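Local coordinates for protein methane monooxygenase hydroxylase, MmoD (Methylosinus sporium, PDB 6D7K) that binds the hydroxylase of soluble methane monooxygenase and probably regulates it, rather than being an oxygenase itself, at residues G50-F55 / R59-H64. Residues are numbered along the deposited sequence; the frame is centred on the assembly and turned at random.
Sequences GCSLSF and RKAVAH
At the strand-to-helix turn where strand 45-52 ends and helix 55-74 begins, Phe55 in the first turn of the helix meets Arg59 one turn later. Their backbones are joined by the i to i+4 helical bond from Arg59 N to Phe55 O (3.1 Å). Beside this bond the side chains pack against each other: with CG anti to the backbone N (chi1 -176°), the Phe55 ring stands beside the arginine, whose CG lies over one ring face, and Arg59 CD comes to 3.4 Å from Phe55 CE2. The Arg59 chain bends at chi3 (89°), and its guanidinium ends up oblique to the ring, the two planes 41° apart; the methylenes CG and CD, more than the guanidinium, do the touching. Phe55 also packs on Ile17, Ile19 and Thr29 of the sheet. On the strand side, Ser52 OG sits 3.7 Å from Ala61 CB, the methyl pointing at the strand; this buried hydroxyl has weak hydrogen bonds to Ser57 O and Trp38 NE1. Ser54 is the N-cap, its OG bonded to Ser57 N. The whole is a tight beta-to-alpha connection, laying helix 55-74, the last one modelled, across one face of a four-stranded antiparallel meander.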
loop_
_atom_site.group_PDB
_atom_site.type_symbol
_atom_site.label_atom_id
_atom_site.label_comp_id
_atom_site.label_asym_id
_atom_site.label_seq_id
_atom_site.Cartn_x
_atom_site.Cartn_y
_atom_site.Cartn_z
ATOM N N GLY H 50 7.606 17.248 -12.090
ATOM C CA GLY H 50 8.211 18.447 -11.539
ATOM C C GLY H 50 7.631 19.713 -12.131
ATOM O O GLY H 50 6.728 19.679 -12.972
ATOM N N CYS H 51 8.156 20.849 -11.669
ATOM C CA CYS H 51 7.749 22.125 -12.237
ATOM C C CYS H 51 8.887 23.126 -12.124
ATOM O O CYS H 51 9.805 22.973 -11.316
ATOM C CB CYS H 51 6.478 22.670 -11.587
ATOM S SG CYS H 51 6.608 22.989 -9.822
ATOM N N SER H 52 8.818 24.141 -12.982
ATOM C CA SER H 52 9.814 25.190 -13.093
ATOM C C SER H 52 9.099 26.499 -13.390
ATOM O O SER H 52 7.928 26.518 -13.799
ATOM C CB SER H 52 10.824 24.905 -14.207
ATOM O OG SER H 52 11.646 23.803 -13.916
ATOM N N LEU H 53 9.842 27.604 -13.222
ATOM C CA LEU H 53 9.328 28.926 -13.562
ATOM C C LEU H 53 9.267 29.179 -15.066
ATOM O O LEU H 53 8.522 30.062 -15.499
ATOM C CB LEU H 53 10.177 30.018 -12.914
ATOM C CG LEU H 53 10.348 30.043 -11.390
ATOM C CD1 LEU H 53 11.205 31.212 -10.946
ATOM C CD2 LEU H 53 8.998 30.059 -10.662
ATOM N N SER H 54 10.015 28.427 -15.872
ATOM C CA SER H 54 10.129 28.748 -17.288
ATOM C C SER H 54 10.601 27.523 -18.052
ATOM O O SER H 54 11.182 26.603 -17.476
ATOM C CB SER H 54 11.117 29.890 -17.515
ATOM O OG SER H 54 12.435 29.389 -17.464
ATOM N N PHE H 55 10.371 27.539 -19.373
ATOM C CA PHE H 55 10.976 26.531 -20.237
ATOM C C PHE H 55 12.454 26.378 -19.914
ATOM O O PHE H 55 12.943 25.260 -19.714
ATOM C CB PHE H 55 10.780 26.891 -21.716
ATOM C CG PHE H 55 11.290 25.832 -22.683
ATOM C CD1 PHE H 55 10.521 24.699 -22.966
ATOM C CD2 PHE H 55 12.529 25.973 -23.313
ATOM C CE1 PHE H 55 10.982 23.719 -23.847
ATOM C CE2 PHE H 55 13.006 25.002 -24.200
ATOM C CZ PHE H 55 12.233 23.873 -24.468
ATOM N N ARG H 59 14.432 22.836 -18.478
ATOM C CA ARG H 59 15.541 22.072 -19.038
ATOM C C ARG H 59 16.617 21.836 -17.995
ATOM O O ARG H 59 17.135 20.723 -17.858
ATOM C CB ARG H 59 16.124 22.796 -20.245
ATOM C CG ARG H 59 15.140 22.927 -21.387
ATOM C CD ARG H 59 15.716 23.740 -22.517
ATOM N NE ARG H 59 16.433 22.912 -23.472
ATOM C CZ ARG H 59 17.091 23.386 -24.526
ATOM N NH1 ARG H 59 17.146 24.692 -24.761
ATOM N NH2 ARG H 59 17.699 22.542 -25.351
ATOM N N LYS H 60 16.960 22.874 -17.244
ATOM C CA LYS H 60 18.005 22.751 -16.236
ATOM C C LYS H 60 17.588 21.779 -15.144
ATOM O O LYS H 60 18.392 20.950 -14.699
ATOM C CB LYS H 60 18.312 24.136 -15.669
ATOM C CG LYS H 60 18.923 25.071 -16.693
ATOM C CD LYS H 60 20.441 24.858 -16.785
ATOM C CE LYS H 60 21.059 24.721 -15.370
ATOM N NZ LYS H 60 22.514 24.326 -15.318
ATOM N N ALA H 61 16.315 21.849 -14.732
ATOM C CA ALA H 61 15.780 20.946 -13.723
ATOM C C ALA H 61 15.852 19.492 -14.179
ATOM O O ALA H 61 16.355 18.623 -13.453
ATOM C CB ALA H 61 14.334 21.332 -13.421
ATOM N N VAL H 62 15.326 19.210 -15.379
ATOM C CA VAL H 62 15.347 17.852 -15.912
ATOM C C VAL H 62 16.783 17.365 -16.036
ATOM O O VAL H 62 17.068 16.173 -15.827
ATOM C CB VAL H 62 14.588 17.785 -17.259
ATOM C CG1 VAL H 62 15.031 16.575 -18.072
ATOM C CG2 VAL H 62 13.068 17.779 -17.041
ATOM N N ALA H 63 17.717 18.270 -16.346
ATOM C CA ALA H 63 19.113 17.851 -16.469
ATOM C C ALA H 63 19.689 17.444 -15.110
ATOM O O ALA H 63 20.435 16.462 -15.008
ATOM C CB ALA H 63 19.946 18.952 -17.130
ATOM N N HIS H 64 19.351 18.172 -14.049
ATOM C CA HIS H 64 19.822 17.787 -12.725
ATOM C C HIS H 64 19.327 16.392 -12.373
ATOM O O HIS H 64 20.116 15.502 -12.035
ATOM C CB HIS H 64 19.343 18.794 -11.678
ATOM C CG HIS H 64 20.145 20.058 -11.617
ATOM N ND1 HIS H 64 21.522 20.074 -11.671
ATOM C CD2 HIS H 64 19.760 21.350 -11.463
ATOM C CE1 HIS H 64 21.948 21.321 -11.575
ATOM N NE2 HIS H 64 20.898 22.114 -11.453
#